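Side-chain contacts in dehydratase, IlvD/Edd family (Caulobacter crescentus, PDB 5OYN), which catalyses the dehydration of D-xylonate to 2-dehydro-3-deoxy-D-arabinonate, and that of D-gluconate, using a [2Fe-2S] cluster and magnesium: residues Met213-Ala216 with Ser217-Ala221; Val222-Leu226 with Gly227-Thr231. All coordinates share one frame; numbering follows the deposited sequence.

Contact 1: residues Met213-Ala216 with Ser217-Ala221; sequences MGTA and STMNA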
loop_
_atom_site.group_PDB
_atom_site.type_symbol
_atom_site.label_atom_id
_atom_site.label_comp_id
_atom_site.label_asym_id
_atom_site.label_seq_id
_atom_site.Cartn_x
_atom_site.Cartn_y
_atom_site.Cartn_z
ATOM N N MET A 213 -21.475 21.097 9.626
ATOM C CA MET A 213 -20.844 22.313 9.109
ATOM C C MET A 213 -19.948 22.954 10.175
ATOM O O MET A 213 -20.156 24.080 10.626
ATOM C CB MET A 213 -21.901 23.285 8.618
ATOM C CG MET A 213 -21.335 24.573 8.031
ATOM S SD MET A 213 -20.419 24.302 6.516
ATOM C CE MET A 213 -21.782 23.807 5.454
ATOM N N GLY A 214 -18.944 22.200 10.594
ATOM C CA GLY A 214 -17.968 22.666 11.552
ATOM C C GLY A 214 -16.796 23.323 10.858
ATOM O O GLY A 214 -16.896 23.781 9.716
ATOM N N THR A 215 -15.660 23.365 11.558
ATOM C CA THR A 215 -14.513 24.093 11.023
ATOM C C THR A 215 -13.995 23.443 9.752
ATOM O O THR A 215 -13.615 24.147 8.805
ATOM C CB THR A 215 -13.392 24.180 12.057
ATOM O OG1 THR A 215 -13.941 24.544 13.326
ATOM C CG2 THR A 215 -12.357 25.206 11.629
ATOM N N ALA A 216 -13.983 22.101 9.713
ATOM C CA ALA A 216 -13.428 21.384 8.568
ATOM C C ALA A 216 -14.282 21.588 7.326
ATOM O O ALA A 216 -13.767 21.919 6.253
ATOM C CB ALA A 216 -13.295 19.893 8.887
ATOM N N SER A 217 -15.592 21.395 7.441
ATOM C CA SER A 217 -16.424 21.664 6.278
ATOM C C SER A 217 -16.389 23.147 5.912
ATOM O O SER A 217 -16.395 23.498 4.726
ATOM C CB SER A 217 -17.850 21.198 6.530
ATOM O OG SER A 217 -17.850 20.029 7.316
ATOM N N THR A 218 -16.318 24.034 6.912
ATOM C CA THR A 218 -16.247 25.466 6.627
ATOM C C THR A 218 -14.957 25.821 5.896
ATOM O O THR A 218 -14.985 26.414 4.810
ATOM C CB THR A 218 -16.360 26.276 7.920
ATOM O OG1 THR A 218 -17.592 25.961 8.591
ATOM C CG2 THR A 218 -16.319 27.763 7.609
ATOM N N MET A 219 -13.809 25.458 6.473
ATOM C CA MET A 219 -12.542 25.798 5.837
ATOM C C MET A 219 -12.399 25.153 4.463
ATOM O O MET A 219 -11.729 25.703 3.584
ATOM C CB MET A 219 -11.373 25.399 6.735
ATOM C CG MET A 219 -11.269 26.208 8.022
ATOM S SD MET A 219 -11.612 27.973 7.817
ATOM C CE MET A 219 -10.278 28.493 6.722
ATOM N N ASN A 220 -13.037 24.013 4.231
ATOM C CA ASN A 220 -12.912 23.441 2.899
ATOM C C ASN A 220 -13.830 24.142 1.907
ATOM O O ASN A 220 -13.445 24.365 0.758
ATOM C CB ASN A 220 -13.139 21.930 2.966
ATOM C CG ASN A 220 -11.854 21.184 3.360
ATOM O OD1 ASN A 220 -10.948 21.030 2.540
ATOM N ND2 ASN A 220 -11.741 20.800 4.634
ATOM N N ALA A 221 -15.025 24.540 2.339
ATOM C CA ALA A 221 -15.848 25.411 1.508
ATOM C C ALA A 221 -15.146 26.741 1.251
ATOM O O ALA A 221 -15.242 27.294 0.149
ATOM C CB ALA A 221 -17.205 25.633 2.167
HETATM O O HOH W 1 -16.769 20.184 9.708
#
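T218 and N220 each turn a side-chain donor back onto a carbonyl one turn earlier that already accepts a backbone N-H. The oxygen of G214 takes the T218 N-H at 2.9 Å, while T218 OG1 donates to the same G214 O from above the carbonyl plane. With OG1 beside its own backbone N (chi1 -58°), the hydroxyl lies over this carbonyl; it also meets the N-H of S286. The oxygen of A216 is gripped from opposite faces of its plane: N220 N approaches at 3.0 Å, and N220 ND2 lies 2.8 Å from A216 O, which sits nearly in the amide plane. N220 OD1 turns the other way, to the hydroxyls of S159 and T135. Losing this amide to a leucine would probably leave A216 O with the backbone donor alone and those two hydroxyls without their shared acceptor.

This is the start of helix 215-225, with G214 at the N-cap. M219 N to T215 O, 2.7 Å and almost straight, continues the helical ladder. A water accepts from S217 N at 2.8 Å and more weakly from G214 N, while S217 OG bonds to the carbonyl of T212. The first turn borders the active site: A216 touches the [2Fe-2S] cluster, and the T215 side chain lies about 4 Å from the magnesium ion, its OG1 bonded to N288 and S286.

The remaining side-chain contacts are by van der Waals approach. M213, bent at chi2 and chi3, lays SD 4.0 Å from S217 CB and crosses T218 at about a right angle. T215 and M219 run side by side, CG2 of T215 being 3.9 Å from CG of M219, whose side chain also touches H292 and M296 of helix 289-299.

Contact 2: residues Val222-Leu226 with Gly227-Thr231; sequences VAEAL and GLSLT
A Schellman motif closes helix 215-225 here, where the chain passes from the end of the helix into the loop leading to helix 241-259. Two bonds make the cap. L228 N reaches back to A223 O at 2.9 Å, nearly in line with the carbonyl, and G227 N reaches E224 O at 2.8 Å from well above the carbonyl plane. G227 turns the chain with positive phi (76°), which favours glycine. A water donates to both E224 O and S229 O, linking the last turn to the departing loop.

The E224 side chain runs alongside the loop. CG of E224 passes 3.6 Å from S229 OG, and its OE2 comes 3.4 Å from T231 C. Extended beyond CG (chi2 -177°), the chain delivers the carboxylate to two backbone N-H groups, OE2 to G232 and OE1 to A234. On the apolar side, CD1 of L226 and CD1 of L228 meet loosely at 4.4 Å, and both leucines pack on L268. Helix 270-282 covers V222, A225 and L226, helix 337-347 lies against E224, A225 and T231, and L230 rests on helix 241-259, while L228 bonds through its backbone to V157 of strand 155-159.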
loop_
_atom_site.group_PDB
_atom_site.type_symbol
_atom_site.label_atom_id
_atom_site.label_comp_id
_atom_site.label_asym_id
_atom_site.label_seq_id
_atom_site.Cartn_x
_atom_site.Cartn_y
_atom_site.Cartn_z
ATOM N N VAL A 222 -14.424 27.261 2.253
ATOM C CA VAL A 222 -13.706 28.525 2.086
ATOM C C VAL A 222 -12.702 28.415 0.949
ATOM O O VAL A 222 -12.678 29.249 0.039
ATOM C CB VAL A 222 -13.017 28.933 3.400
ATOM C CG1 VAL A 222 -11.834 29.890 3.132
ATOM C CG2 VAL A 222 -14.031 29.534 4.355
ATOM N N ALA A 223 -11.861 27.381 0.978
ATOM C CA ALA A 223 -10.859 27.250 -0.067
ATOM C C ALA A 223 -11.501 27.177 -1.439
ATOM O O ALA A 223 -10.882 27.564 -2.436
ATOM C CB ALA A 223 -9.986 26.010 0.169
ATOM N N GLU A 224 -12.727 26.664 -1.522
ATOM C CA GLU A 224 -13.418 26.686 -2.805
ATOM C C GLU A 224 -13.837 28.109 -3.150
ATOM O O GLU A 224 -13.556 28.600 -4.250
ATOM C CB GLU A 224 -14.622 25.737 -2.794
ATOM C CG GLU A 224 -14.866 25.073 -4.153
ATOM C CD GLU A 224 -16.108 24.164 -4.200
ATOM O OE1 GLU A 224 -16.367 23.398 -3.240
ATOM O OE2 GLU A 224 -16.831 24.216 -5.219
ATOM N N ALA A 225 -14.465 28.802 -2.195
ATOM C CA ALA A 225 -14.850 30.195 -2.396
ATOM C C ALA A 225 -13.640 31.063 -2.717
ATOM O O ALA A 225 -13.726 31.977 -3.546
ATOM C CB ALA A 225 -15.564 30.727 -1.151
ATOM N N LEU A 226 -12.506 30.795 -2.067
ATOM C CA LEU A 226 -11.270 31.507 -2.350
ATOM C C LEU A 226 -10.726 31.214 -3.740
ATOM O O LEU A 226 -9.760 31.870 -4.148
ATOM C CB LEU A 226 -10.208 31.138 -1.321
ATOM C CG LEU A 226 -10.251 31.770 0.062
ATOM C CD1 LEU A 226 -8.949 31.463 0.790
ATOM C CD2 LEU A 226 -10.490 33.280 -0.022
ATOM N N GLY A 227 -11.301 30.246 -4.460
ATOM C CA GLY A 227 -10.832 29.888 -5.786
ATOM C C GLY A 227 -9.564 29.072 -5.807
ATOM O O GLY A 227 -8.836 29.106 -6.805
ATOM N N LEU A 228 -9.288 28.327 -4.732
ATOM C CA LEU A 228 -8.069 27.550 -4.561
ATOM C C LEU A 228 -8.256 26.051 -4.807
ATOM O O LEU A 228 -7.270 25.309 -4.795
ATOM C CB LEU A 228 -7.513 27.778 -3.151
ATOM C CG LEU A 228 -6.545 28.962 -3.059
ATOM C CD1 LEU A 228 -6.014 29.167 -1.640
ATOM C CD2 LEU A 228 -5.404 28.748 -4.035
ATOM N N SER A 229 -9.483 25.591 -5.029
ATOM C CA SER A 229 -9.732 24.199 -5.363
ATOM C C SER A 229 -10.755 24.152 -6.483
ATOM O O SER A 229 -11.423 25.149 -6.770
ATOM C CB SER A 229 -10.229 23.411 -4.153
ATOM O OG SER A 229 -11.507 23.863 -3.786
ATOM N N LEU A 230 -10.860 22.991 -7.131
ATOM C CA LEU A 230 -11.764 22.855 -8.264
ATOM C C LEU A 230 -13.214 22.952 -7.807
ATOM O O LEU A 230 -13.548 22.734 -6.642
ATOM C CB LEU A 230 -11.530 21.535 -8.995
ATOM C CG LEU A 230 -10.161 21.336 -9.666
ATOM C CD1 LEU A 230 -10.111 20.008 -10.378
ATOM C CD2 LEU A 230 -9.806 22.485 -10.633
ATOM N N THR A 231 -14.085 23.307 -8.739
ATOM C CA THR A 231 -15.479 23.517 -8.381
ATOM C C THR A 231 -16.082 22.202 -7.914
ATOM O O THR A 231 -15.931 21.168 -8.574
ATOM C CB THR A 231 -16.271 24.077 -9.570
ATOM O OG1 THR A 231 -15.550 25.159 -10.169
ATOM C CG2 THR A 231 -17.602 24.588 -9.119
HETATM O O HOH W 2 -13.011 27.632 -6.808
#

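Overall arrangement
Contacts 1 and 2 follow one another along helix 215-225, the first at its N-terminal start and the second at its C-terminal close, with centres 12 Å apart. Both are buried contacts, with S217 partly exposed in the first and L230 and T231 in the second, but contact 1 lies deeper, about 6 Å from the centre of the chain to its own centre, against 14 Å for contact 2. Their chemistry also differs. Beside the cluster and magnesium, side-chain donors double up on carbonyls of the helix start; away from those sites, backbone donors cap the helix and a carboxylate collects loop N-H groups. Strand 155-159 meets both, through S159 and V157.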